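Long-range contacts in carbohydrate kinase, FGGY (Rhodospirillum rubrum, PDB 3IFR), which probably phosphorylates D-xylulose, as a member of the FGGY family of sugar kinases: residues A274-K279 and P292-P297; D245-A250 and Y285-L290; L127-N132 and F187-S192; G254-G259 and G454-T459; G269-A274 and H389-L394. One frame throughout, in Å; residues are numbered along the deposited sequence.

Interaction 1 (A274-K279 and P292-P297)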
# COMPACT_ATOMS: atom_id res chain seq x y z
N ALA A 274 -4.12 2.27 -12.12
CA ALA A 274 -3.90 3.62 -12.63
C ALA A 274 -5.13 4.04 -13.44
O ALA A 274 -5.70 3.23 -14.16
CB ALA A 274 -2.63 3.66 -13.48
N SER A 275 -5.55 5.29 -13.31
CA SER A 275 -6.79 5.75 -13.94
C SER A 275 -6.69 7.23 -14.20
O SER A 275 -6.06 7.96 -13.41
CB SER A 275 -7.99 5.49 -13.03
OG SER A 275 -9.06 6.36 -13.33
N ALA A 276 -7.28 7.69 -15.31
CA ALA A 276 -7.38 9.14 -15.54
C ALA A 276 -8.55 9.73 -14.77
O ALA A 276 -8.73 10.94 -14.73
CB ALA A 276 -7.52 9.43 -16.97
N THR A 277 -9.35 8.86 -14.15
CA THR A 277 -10.61 9.25 -13.54
C THR A 277 -10.40 9.36 -12.05
O THR A 277 -10.01 8.40 -11.41
CB THR A 277 -11.67 8.14 -13.75
OG1 THR A 277 -11.98 8.03 -15.14
CG2 THR A 277 -12.94 8.40 -12.98
N ALA A 278 -10.66 10.52 -11.48
CA ALA A 278 -10.69 10.58 -10.02
C ALA A 278 -12.14 10.47 -9.61
O ALA A 278 -12.98 11.29 -10.02
CB ALA A 278 -10.07 11.88 -9.51
N LYS A 279 -12.46 9.46 -8.83
CA LYS A 279 -13.85 9.24 -8.51
C LYS A 279 -13.84 8.33 -7.32
O LYS A 279 -13.57 7.10 -7.40
CB LYS A 279 -14.61 8.64 -9.70
CG LYS A 279 -16.13 8.66 -9.59
CD LYS A 279 -16.78 8.20 -10.91
CE LYS A 279 -18.31 8.37 -10.93
NZ LYS A 279 -19.01 7.28 -11.72
N PRO A 292 2.34 11.92 -13.24
CA PRO A 292 1.64 13.20 -13.25
C PRO A 292 0.38 13.09 -14.04
O PRO A 292 0.44 12.63 -15.15
CB PRO A 292 2.62 14.10 -13.97
CG PRO A 292 3.97 13.52 -13.62
CD PRO A 292 3.75 12.05 -13.65
N GLY A 293 -0.75 13.47 -13.48
CA GLY A 293 -1.95 13.46 -14.27
C GLY A 293 -2.84 12.29 -13.94
O GLY A 293 -4.04 12.31 -14.19
N LEU A 294 -2.26 11.25 -13.37
CA LEU A 294 -3.05 10.07 -13.05
C LEU A 294 -3.43 9.99 -11.58
O LEU A 294 -2.77 10.58 -10.71
CB LEU A 294 -2.35 8.80 -13.56
CG LEU A 294 -2.00 8.79 -15.08
CD1 LEU A 294 -1.48 7.46 -15.50
CD2 LEU A 294 -3.18 9.20 -15.98
N TYR A 295 -4.54 9.29 -11.34
CA TYR A 295 -4.99 8.88 -10.02
C TYR A 295 -4.71 7.39 -9.82
O TYR A 295 -4.41 6.66 -10.78
CB TYR A 295 -6.47 9.21 -9.87
CG TYR A 295 -6.76 10.69 -9.95
CD1 TYR A 295 -7.05 11.30 -11.14
CD2 TYR A 295 -6.73 11.49 -8.81
CE1 TYR A 295 -7.31 12.68 -11.21
CE2 TYR A 295 -6.99 12.86 -8.87
CZ TYR A 295 -7.28 13.44 -10.07
OH TYR A 295 -7.52 14.79 -10.13
N ALA A 296 -4.79 6.93 -8.58
CA ALA A 296 -4.51 5.52 -8.25
C ALA A 296 -5.52 4.95 -7.25
O ALA A 296 -5.19 4.67 -6.10
CB ALA A 296 -3.07 5.35 -7.73
N PRO A 297 -6.77 4.75 -7.70
CA PRO A 297 -7.73 4.13 -6.78
C PRO A 297 -7.15 2.81 -6.33
O PRO A 297 -6.56 2.13 -7.16
CB PRO A 297 -8.96 3.87 -7.68
CG PRO A 297 -8.83 4.83 -8.80
CD PRO A 297 -7.34 5.03 -9.03

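Interaction 2 (D245-A250 and Y285-L290)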
# COMPACT_ATOMS: atom_id res chain seq x y z
N ASP A 245 4.34 4.76 -0.28
CA ASP A 245 4.90 3.45 -0.51
C ASP A 245 4.16 2.47 -1.40
O ASP A 245 4.76 1.90 -2.25
CB ASP A 245 5.45 2.77 0.74
CG ASP A 245 4.39 2.34 1.71
OD1 ASP A 245 3.23 2.64 1.58
OD2 ASP A 245 4.74 1.66 2.61
N HIS A 246 2.87 2.26 -1.20
CA HIS A 246 2.17 1.33 -2.03
C HIS A 246 2.03 1.77 -3.49
O HIS A 246 2.07 0.96 -4.34
CB HIS A 246 0.85 0.85 -1.38
CG HIS A 246 -0.18 1.92 -1.26
ND1 HIS A 246 -0.01 3.02 -0.48
CD2 HIS A 246 -1.40 2.04 -1.81
CE1 HIS A 246 -1.07 3.79 -0.56
NE2 HIS A 246 -1.93 3.21 -1.36
N ILE A 247 1.91 3.05 -3.73
CA ILE A 247 1.90 3.62 -5.06
C ILE A 247 3.27 3.47 -5.77
O ILE A 247 3.32 3.15 -6.95
CB ILE A 247 1.47 5.12 -5.07
CG1 ILE A 247 0.28 5.34 -4.12
CG2 ILE A 247 1.10 5.54 -6.51
CD1 ILE A 247 -0.91 4.48 -4.52
N ALA A 248 4.37 3.68 -5.05
CA ALA A 248 5.69 3.51 -5.64
C ALA A 248 5.86 2.04 -5.98
O ALA A 248 6.45 1.70 -7.01
CB ALA A 248 6.79 3.99 -4.72
N SER A 249 5.32 1.17 -5.14
CA SER A 249 5.31 -0.26 -5.47
C SER A 249 4.51 -0.51 -6.74
O SER A 249 4.92 -1.29 -7.59
CB SER A 249 4.76 -1.11 -4.33
OG SER A 249 5.83 -1.69 -3.62
N ALA A 250 3.36 0.15 -6.90
CA ALA A 250 2.58 -0.07 -8.12
C ALA A 250 3.42 0.36 -9.35
O ALA A 250 3.60 -0.40 -10.28
CB ALA A 250 1.26 0.66 -8.08
N TYR A 285 -10.32 3.18 -1.88
CA TYR A 285 -9.73 4.45 -1.46
C TYR A 285 -8.97 5.13 -2.61
O TYR A 285 -8.46 4.47 -3.49
CB TYR A 285 -8.75 4.23 -0.30
CG TYR A 285 -8.93 2.91 0.45
CD1 TYR A 285 -9.95 2.77 1.40
CD2 TYR A 285 -8.08 1.82 0.23
CE1 TYR A 285 -10.12 1.56 2.10
CE2 TYR A 285 -8.24 0.61 0.93
CZ TYR A 285 -9.27 0.49 1.86
OH TYR A 285 -9.45 -0.69 2.55
N LEU A 286 -8.86 6.44 -2.56
CA LEU A 286 -8.16 7.14 -3.60
C LEU A 286 -6.78 7.70 -3.19
O LEU A 286 -6.54 8.05 -2.03
CB LEU A 286 -9.08 8.21 -4.16
CG LEU A 286 -8.76 8.95 -5.45
CD1 LEU A 286 -8.66 8.06 -6.72
CD2 LEU A 286 -9.81 10.04 -5.62
N ASP A 287 -5.88 7.77 -4.18
CA ASP A 287 -4.56 8.39 -4.03
C ASP A 287 -4.25 9.06 -5.35
O ASP A 287 -4.86 8.72 -6.37
CB ASP A 287 -3.47 7.35 -3.78
CG ASP A 287 -3.35 6.93 -2.32
OD1 ASP A 287 -4.04 5.98 -1.87
OD2 ASP A 287 -2.49 7.50 -1.63
N TYR A 288 -3.29 9.99 -5.37
CA TYR A 288 -2.74 10.44 -6.62
C TYR A 288 -1.72 9.41 -7.07
O TYR A 288 -1.02 8.84 -6.25
CB TYR A 288 -2.04 11.78 -6.46
CG TYR A 288 -2.99 12.91 -6.14
CD1 TYR A 288 -3.64 13.59 -7.15
CD2 TYR A 288 -3.24 13.29 -4.82
CE1 TYR A 288 -4.51 14.63 -6.86
CE2 TYR A 288 -4.10 14.32 -4.53
CZ TYR A 288 -4.74 14.99 -5.55
OH TYR A 288 -5.59 16.00 -5.25
N HIS A 289 -1.62 9.15 -8.38
CA HIS A 289 -0.51 8.34 -8.83
C HIS A 289 0.78 9.15 -8.73
O HIS A 289 0.74 10.36 -8.56
CB HIS A 289 -0.70 7.94 -10.27
CG HIS A 289 0.08 6.72 -10.66
ND1 HIS A 289 -0.46 5.71 -11.43
CD2 HIS A 289 1.33 6.34 -10.36
CE1 HIS A 289 0.45 4.76 -11.60
NE2 HIS A 289 1.53 5.12 -10.94
N LEU A 290 1.94 8.49 -8.82
CA LEU A 290 3.19 9.24 -8.93
C LEU A 290 3.23 9.82 -10.33
O LEU A 290 3.68 10.95 -10.54
CB LEU A 290 4.42 8.39 -8.65
CG LEU A 290 4.42 7.56 -7.35
CD1 LEU A 290 5.73 6.83 -7.10
CD2 LEU A 290 4.08 8.48 -6.19

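Interaction 3 (L127-N132 and F187-S192)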
# COMPACT_ATOMS: atom_id res chain seq x y z
N LEU A 127 -16.35 11.46 1.91
CA LEU A 127 -15.65 10.49 1.09
C LEU A 127 -15.63 10.95 -0.39
O LEU A 127 -14.63 10.79 -1.09
CB LEU A 127 -16.24 9.09 1.31
CG LEU A 127 -15.73 7.78 0.70
CD1 LEU A 127 -16.69 7.31 -0.37
CD2 LEU A 127 -14.31 7.86 0.12
N ALA A 128 -16.71 11.60 -0.84
CA ALA A 128 -16.75 12.19 -2.19
C ALA A 128 -15.81 13.37 -2.28
O ALA A 128 -15.48 13.84 -3.35
CB ALA A 128 -18.15 12.64 -2.56
N ARG A 129 -15.41 13.88 -1.15
CA ARG A 129 -14.64 15.09 -1.20
C ARG A 129 -13.15 14.80 -1.19
O ARG A 129 -12.38 15.41 -1.92
CB ARG A 129 -15.02 15.94 -0.01
CG ARG A 129 -14.30 17.20 0.07
CD ARG A 129 -15.23 18.14 0.75
NE ARG A 129 -14.71 19.48 0.72
CZ ARG A 129 -14.38 20.16 1.81
NH1 ARG A 129 -14.55 19.60 2.99
NH2 ARG A 129 -13.91 21.39 1.70
N THR A 130 -12.74 13.88 -0.33
CA THR A 130 -11.33 13.58 -0.16
C THR A 130 -11.00 12.25 -0.84
O THR A 130 -9.85 11.82 -0.83
CB THR A 130 -11.06 13.37 1.30
OG1 THR A 130 -11.70 12.16 1.69
CG2 THR A 130 -11.65 14.51 2.10
N GLY A 131 -12.02 11.59 -1.38
CA GLY A 131 -11.87 10.27 -1.95
C GLY A 131 -11.42 9.20 -0.97
O GLY A 131 -11.01 8.11 -1.36
N ASN A 132 -11.51 9.50 0.31
CA ASN A 132 -11.15 8.57 1.38
C ASN A 132 -12.21 8.62 2.47
O ASN A 132 -12.86 9.65 2.62
CB ASN A 132 -9.80 8.96 1.97
CG ASN A 132 -8.67 8.61 1.05
OD1 ASN A 132 -8.05 7.56 1.21
ND2 ASN A 132 -8.45 9.44 0.03
N PHE A 187 -7.02 15.83 4.59
CA PHE A 187 -6.87 17.27 4.49
C PHE A 187 -7.11 17.88 3.11
O PHE A 187 -7.27 19.11 2.99
CB PHE A 187 -5.51 17.70 5.00
CG PHE A 187 -5.24 17.30 6.41
CD1 PHE A 187 -6.23 17.41 7.38
CD2 PHE A 187 -3.98 16.83 6.80
CE1 PHE A 187 -5.99 17.03 8.70
CE2 PHE A 187 -3.73 16.48 8.14
CZ PHE A 187 -4.73 16.58 9.08
N ILE A 188 -7.14 17.05 2.08
CA ILE A 188 -7.25 17.58 0.72
C ILE A 188 -8.61 17.35 0.06
O ILE A 188 -9.18 16.27 0.17
CB ILE A 188 -6.16 17.02 -0.20
CG1 ILE A 188 -4.82 17.65 0.19
CG2 ILE A 188 -6.50 17.31 -1.66
CD1 ILE A 188 -3.66 16.98 -0.46
N ASP A 189 -9.10 18.39 -0.61
CA ASP A 189 -10.26 18.32 -1.49
C ASP A 189 -9.78 17.98 -2.90
O ASP A 189 -9.02 18.74 -3.48
CB ASP A 189 -10.95 19.69 -1.54
CG ASP A 189 -12.30 19.64 -2.23
OD1 ASP A 189 -13.28 20.00 -1.58
OD2 ASP A 189 -12.38 19.22 -3.40
N LEU A 190 -10.22 16.82 -3.40
CA LEU A 190 -9.94 16.36 -4.77
C LEU A 190 -10.22 17.46 -5.78
O LEU A 190 -9.37 17.76 -6.62
CB LEU A 190 -10.85 15.18 -5.11
CG LEU A 190 -10.33 13.74 -5.19
CD1 LEU A 190 -9.01 13.54 -4.46
CD2 LEU A 190 -11.41 12.75 -4.69
N ALA A 191 -11.39 18.09 -5.68
CA ALA A 191 -11.75 19.25 -6.53
C ALA A 191 -10.66 20.33 -6.63
O ALA A 191 -10.45 20.91 -7.70
CB ALA A 191 -13.10 19.88 -6.08
N SER A 192 -9.98 20.63 -5.53
CA SER A 192 -8.98 21.69 -5.56
C SER A 192 -7.55 21.19 -5.54
O SER A 192 -6.64 21.88 -6.01
CB SER A 192 -9.21 22.68 -4.42
OG SER A 192 -8.72 22.17 -3.20

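Interaction 4 (G254-G259 and G454-T459)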
# COMPACT_ATOMS: atom_id res chain seq x y z
N GLY A 254 5.17 -1.64 -12.80
CA GLY A 254 4.77 -1.21 -14.13
C GLY A 254 3.32 -0.79 -14.28
O GLY A 254 2.76 -0.92 -15.35
N ILE A 255 2.69 -0.32 -13.21
CA ILE A 255 1.37 0.26 -13.37
C ILE A 255 1.55 1.76 -13.65
O ILE A 255 1.72 2.60 -12.71
CB ILE A 255 0.47 -0.01 -12.13
CG1 ILE A 255 -0.19 -1.40 -12.26
CG2 ILE A 255 -0.64 1.00 -12.03
CD1 ILE A 255 0.70 -2.53 -11.91
N THR A 256 1.52 2.09 -14.93
CA THR A 256 1.81 3.44 -15.42
C THR A 256 0.77 4.02 -16.38
O THR A 256 0.78 5.22 -16.64
CB THR A 256 3.19 3.52 -16.16
OG1 THR A 256 3.09 2.88 -17.42
CG2 THR A 256 4.27 2.84 -15.37
N ARG A 257 -0.11 3.19 -16.94
CA ARG A 257 -1.10 3.70 -17.90
C ARG A 257 -2.51 3.50 -17.38
O ARG A 257 -2.81 2.47 -16.75
CB ARG A 257 -0.98 2.98 -19.23
CG ARG A 257 0.45 2.62 -19.70
CD ARG A 257 0.39 1.60 -20.89
NE ARG A 257 1.68 1.28 -21.54
CZ ARG A 257 1.87 0.23 -22.34
NH1 ARG A 257 0.86 -0.62 -22.60
NH2 ARG A 257 3.07 0.01 -22.90
N PRO A 258 -3.41 4.45 -17.67
CA PRO A 258 -4.81 4.26 -17.28
C PRO A 258 -5.25 2.83 -17.61
O PRO A 258 -5.06 2.37 -18.73
CB PRO A 258 -5.55 5.26 -18.15
CG PRO A 258 -4.52 6.29 -18.48
CD PRO A 258 -3.21 5.62 -18.52
N GLY A 259 -5.80 2.11 -16.64
CA GLY A 259 -6.34 0.80 -16.94
C GLY A 259 -5.45 -0.33 -16.47
O GLY A 259 -5.89 -1.46 -16.43
N GLY A 454 11.03 6.95 -19.88
CA GLY A 454 9.65 7.11 -19.50
C GLY A 454 9.30 6.38 -18.23
O GLY A 454 10.07 5.59 -17.78
N TRP A 455 8.13 6.65 -17.67
CA TRP A 455 7.66 6.00 -16.46
C TRP A 455 7.57 4.50 -16.63
O TRP A 455 8.03 3.72 -15.85
CB TRP A 455 6.33 6.61 -16.01
CG TRP A 455 6.42 8.02 -15.57
CD1 TRP A 455 6.18 9.09 -16.31
CD2 TRP A 455 6.80 8.51 -14.28
NE1 TRP A 455 6.38 10.22 -15.61
CE2 TRP A 455 6.77 9.89 -14.35
CE3 TRP A 455 7.17 7.91 -13.08
CZ2 TRP A 455 7.10 10.69 -13.28
CZ3 TRP A 455 7.45 8.68 -12.04
CH2 TRP A 455 7.43 10.07 -12.14
N ASP A 456 6.87 4.12 -17.67
CA ASP A 456 7.12 3.03 -18.54
C ASP A 456 8.35 2.15 -18.27
O ASP A 456 8.30 0.95 -18.18
CB ASP A 456 7.32 3.70 -19.88
CG ASP A 456 6.76 2.95 -20.98
OD1 ASP A 456 5.58 2.63 -20.97
OD2 ASP A 456 7.53 2.66 -21.87
N ASP A 457 9.48 2.80 -18.14
CA ASP A 457 10.72 2.09 -18.16
C ASP A 457 11.15 1.44 -16.86
O ASP A 457 12.07 0.67 -16.83
CB ASP A 457 11.76 2.98 -18.77
CG ASP A 457 11.63 3.03 -20.21
OD1 ASP A 457 11.72 1.97 -20.79
OD2 ASP A 457 11.39 4.10 -20.76
N VAL A 458 10.42 1.74 -15.80
CA VAL A 458 10.70 1.24 -14.50
C VAL A 458 10.90 -0.26 -14.50
O VAL A 458 11.60 -0.80 -13.70
CB VAL A 458 9.58 1.57 -13.54
CG1 VAL A 458 8.34 0.83 -13.89
CG2 VAL A 458 9.95 1.29 -12.18
N THR A 459 10.24 -0.94 -15.40
CA THR A 459 10.13 -2.36 -15.28
C THR A 459 11.37 -3.16 -15.62
O THR A 459 11.43 -4.32 -15.36
CB THR A 459 8.92 -2.85 -16.03
OG1 THR A 459 8.09 -3.61 -15.13
CG2 THR A 459 9.35 -3.68 -17.17

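Interaction 5 (G269-A274 and H389-L394)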
# COMPACT_ATOMS: atom_id res chain seq x y z
N GLY A 269 -4.11 -8.57 0.89
CA GLY A 269 -4.05 -8.34 -0.55
C GLY A 269 -4.33 -6.89 -0.87
O GLY A 269 -5.05 -6.21 -0.13
N ASP A 270 -3.72 -6.39 -1.94
CA ASP A 270 -3.99 -5.03 -2.39
C ASP A 270 -4.36 -5.09 -3.83
O ASP A 270 -3.94 -5.99 -4.56
CB ASP A 270 -2.75 -4.14 -2.32
CG ASP A 270 -2.41 -3.73 -0.91
OD1 ASP A 270 -2.51 -2.52 -0.60
OD2 ASP A 270 -2.05 -4.62 -0.10
N ILE A 271 -5.12 -4.08 -4.25
CA ILE A 271 -5.35 -3.90 -5.66
C ILE A 271 -5.18 -2.42 -5.97
O ILE A 271 -5.75 -1.59 -5.28
CB ILE A 271 -6.72 -4.47 -6.05
CG1 ILE A 271 -7.06 -4.15 -7.51
CG2 ILE A 271 -7.82 -3.98 -5.08
CD1 ILE A 271 -8.35 -4.86 -7.92
N ILE A 272 -4.35 -2.11 -6.95
CA ILE A 272 -3.94 -0.74 -7.21
C ILE A 272 -4.12 -0.58 -8.70
O ILE A 272 -3.79 -1.49 -9.46
CB ILE A 272 -2.45 -0.50 -6.83
CG1 ILE A 272 -2.11 -1.22 -5.51
CG2 ILE A 272 -2.13 0.97 -6.76
CD1 ILE A 272 -0.79 -0.71 -4.79
N VAL A 273 -4.69 0.54 -9.13
CA VAL A 273 -5.06 0.71 -10.52
C VAL A 273 -4.67 2.10 -10.93
O VAL A 273 -4.84 3.02 -10.15
CB VAL A 273 -6.57 0.61 -10.63
CG1 VAL A 273 -7.03 0.90 -12.01
CG2 VAL A 273 -7.01 -0.78 -10.17
N ALA A 274 -4.12 2.27 -12.12
CA ALA A 274 -3.90 3.62 -12.63
C ALA A 274 -5.13 4.04 -13.44
O ALA A 274 -5.70 3.23 -14.16
CB ALA A 274 -2.63 3.66 -13.48
N HIS A 389 -14.25 -9.14 -7.63
CA HIS A 389 -15.25 -8.21 -7.13
C HIS A 389 -14.73 -6.75 -7.12
O HIS A 389 -15.35 -5.85 -7.72
CB HIS A 389 -15.79 -8.68 -5.76
CG HIS A 389 -16.83 -7.78 -5.19
ND1 HIS A 389 -17.01 -7.63 -3.82
CD2 HIS A 389 -17.75 -6.97 -5.76
CE1 HIS A 389 -17.98 -6.77 -3.59
NE2 HIS A 389 -18.45 -6.36 -4.76
N HIS A 390 -13.58 -6.53 -6.49
CA HIS A 390 -12.87 -5.26 -6.67
C HIS A 390 -12.78 -4.78 -8.14
O HIS A 390 -13.02 -3.60 -8.43
CB HIS A 390 -11.45 -5.36 -6.12
CG HIS A 390 -11.38 -5.23 -4.64
ND1 HIS A 390 -11.44 -6.31 -3.80
CD2 HIS A 390 -11.25 -4.14 -3.84
CE1 HIS A 390 -11.34 -5.90 -2.55
NE2 HIS A 390 -11.23 -4.58 -2.55
N VAL A 391 -12.38 -5.67 -9.03
CA VAL A 391 -12.22 -5.31 -10.43
C VAL A 391 -13.58 -4.82 -10.97
O VAL A 391 -13.67 -3.81 -11.66
CB VAL A 391 -11.69 -6.51 -11.28
CG1 VAL A 391 -11.58 -6.13 -12.76
CG2 VAL A 391 -10.33 -6.96 -10.76
N ALA A 392 -14.64 -5.55 -10.62
CA ALA A 392 -15.98 -5.19 -11.06
C ALA A 392 -16.29 -3.81 -10.50
O ALA A 392 -16.87 -2.95 -11.17
CB ALA A 392 -17.03 -6.25 -10.58
N VAL A 393 -15.91 -3.59 -9.25
CA VAL A 393 -16.15 -2.27 -8.70
C VAL A 393 -15.37 -1.22 -9.46
O VAL A 393 -15.94 -0.19 -9.81
CB VAL A 393 -15.99 -2.21 -7.17
CG1 VAL A 393 -16.07 -0.78 -6.66
CG2 VAL A 393 -17.09 -3.05 -6.55
N LEU A 394 -14.08 -1.46 -9.73
CA LEU A 394 -13.28 -0.50 -10.48
C LEU A 394 -13.99 -0.13 -11.79
O LEU A 394 -14.20 1.04 -12.13
CB LEU A 394 -11.90 -1.09 -10.82
CG LEU A 394 -10.67 -1.01 -9.89
CD1 LEU A 394 -10.77 0.13 -8.87
CD2 LEU A 394 -10.36 -2.35 -9.21

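Interaction 1 (A274-K279 and P292-P297)
Leu294 is the first residue of 292-297 to meet 274-279. Its CD2 lies 4.2 Å from Ala276 CA, and its CD1 makes a looser contact with the methyl of Ala274. Tyr295 carries most of the contact. Its amide N donates to Ser275 O at 2.9 Å, while Ser275 N returns a bond to Tyr295 O at 3.1 Å. The Ala274 CA hydrogen adds a C-H...O contact to the same Tyr295 O. In Tyr295, chi1 (-63°) sets CG anti to the carbonyl carbon, where it comes close to Ala278; the oxygen of Ala276 sits near the edge of the ring, and Ala278 CB lies over the centre of one face in a CH-pi contact. Ala296 points its methyl away from 274-279, but its backbone bonds to Asp287. Pro297 then returns to the pairing side, with CD 4.1 Å from Ser275 CB. The mutual bonds of Ser275 and Tyr295 define an antiparallel hydrogen-bonded pair. This isolated bridge continues, past the regular strands, the antiparallel pairing of 269-273 with 298-301 at one margin of the C-terminal sheet of this actin-like fold.

Interaction 2 (D245-A250 and Y285-L290)
Ile247 CG1 lies anti to the carbonyl carbon (chi1 -42°), and Asp287 CG is placed likewise (chi1 -83°), in two side chains that cross obliquely. Ile247 CD1 lies 3.9 Å from Asp287 CB. The ring of His246 reaches toward Asp287 tip to tip. NE2 comes to 3.5 Å from Asp287 OD1, with ring and carboxylate planes 80° apart. OD1 accepts a hydrogen bond from Asn298 ND2. One face of the His246 ring is covered near its rim by Ile247 CD1, which thus lies against both side chains.

Further along, Ile247 CG2 fits against the backbone of 288-290, 3.9 Å from Tyr288 O and 3.8 Å from Leu290 N. Leu290 CD1 packs on the next helical residue, 3.6 Å from Ala248 CA. No hydrogen bond crosses between the two segments, and most of the touching residues are buried. A phosphate ion, probably from the crystallisation liquor, lies about 4 Å from the His246 side chain. The start of helix 245-252 is thereby seated on the irregular chain 285-290, with helix 179-185 touching His246, Asp287 and Tyr288, strand 298-301 beside His246, and strand 77-84 against Ala248.

Interaction 3 (L127-N132 and F187-S192)
Arg129 and Asp189 form the polar centre of this contact, a salt bridge in which Arg129 NE donates to Asp189 OD1 at 2.8 Å. The side chains cross at about a right angle, and their flat groups are 78° apart. NE meets OD1 on the anti side, 31° out of the carboxylate plane. Arg129 CG stands anti to the backbone N (chi1 179°), and the chain runs extended to NE. Beside the bridge, Leu190 N donates to Arg129 O at 3.0 Å. Leu190 also sends CD2 over the turn, 3.6 Å from Gly131 N, while Thr130 CA makes a C-H...O contact with Ile188 O at 3.5 Å.

In the next shell, Asn132 N bonds to Thr130 OG1 at 3.0 Å, an ST turn that shapes the chain leaving helix 123-130, where Gly131 adopts positive phi. Leu183 of helix 179-185 and Leu286 also touch Leu190. The contact thus joins the end of helix 123-130 to the short hairpin 188-189/194-195. Arg129 NH2 makes a second salt bridge to Asp198, so two carboxylates balance the charge of the guanidinium and probably restrict its rotation.

Interaction 4 (G254-G259 and G454-T459)
Thr256 turns its side chain toward Asp456 just beyond the Schellman motif that terminates helix 245-252, whose Gly254 has positive phi; the partner chain 455-459 is a 3-10 turn. In Thr256, chi1 of 73° leaves CG2 anti to the carbonyl carbon, where it meets the backbone of the turn, 3.7 Å from Asp456 N and 3.9 Å from Trp455 O. On the same helical turn Val458 aims CG1 at the Schellman glycine, 4.1 Å from Gly254 CA, with Thr459 OG1 close by.

Arg257 and Asp456 approach at a slant at the solvent-exposed rim of the contact. The guanidinium and carboxylate planes are only 25° apart, with OD1 near the guanidinium plane at its edge. Arg257 NH2 nevertheless stays 4.1 Å from Asp456 OD1, beyond salt-bridge distance, so any attraction is probably weak at this exposed margin. No hydrogen bond crosses between the two segments. The loop 254-259 is instead held by Asp260 OD2, which accepts from the amides of both Thr256 and Arg257, and Trp455 rests on Trp443 and Ile447 of helix 437-448. The 3-10 turn is tied at its start by its own side chain: Gly454 N donates to the anti lone pair of Asp457 OD2 at 3.0 Å.

Interaction 5 (G269-A274 and H389-L394)
Strand 269-273 and the helical segment 389-394 run in nearly the same direction, their axes 24° apart and 10.1 Å distant at closest approach, with Ile271 nearest His390 and Val273 nearest Leu394. Ile271 carries the largest share of the contact. CG1 lies anti to the backbone N (chi1 174°), and chi2 of 173° continues the extension to CD1, which enters among three helix side chains. It is 3.6 Å from His390 CB, 4.0 Å from Val391 CG2 and 3.5 Å from Leu394 CD2. The last approach, methyl to methyl and tip to tip, is tighter than usual for carbon atoms. The other branch, Ile271 CG2, comes obliquely to the imidazole of His390, 3.7 Å from CD2.

The helix belongs to 372-397, the long connection that enters strand 403-407 in the C-terminal sheet. The order 298-301, 269-273, 260-265, 403-407, 428-432 is the 3-2-1-4-5 arrangement of the ribonuclease H-like core found in the actin-like ATPase clan. Along the strand, alternate residues serve opposite faces: Ile271 and Val273 meet helix 372-397, whereas Ile272 packs on His246 and Ala250 of helix 245-252.

Val273 uses the branch that stands anti to its carbonyl carbon: CG2 reaches Leu394 CG at 3.7 Å, again tip to tip. Leu394 is thus touched by both strand residues, and Leu284 from a neighbouring loop also contacts it. His390 ND1 is hydrogen-bonded within its own helix, to Ala386 O.

From the N terminus, interaction 3 closes first, before the other four begin, tying the end of helix 123-130 to the hairpin 188-189/194-195. Interaction 2 opens next at helix 245-252 and joins it to the loop 285-290. Its span crosses those of interactions 1, 4 and 5, and it links the N- and C-terminal domains. Interaction 4 closes the largest loop, bringing 454-459 back to 254-259. Interaction 5 lies within that loop, fastening helix 372-397 to the sheet. Interaction 1 lies within interaction 5, shares Ala274 with it, and closes the connection between strands 269-273 and 298-301. Residues 285-290 also touch interaction 3, through a probable hydrogen bond from Leu286 N to Gly131 O.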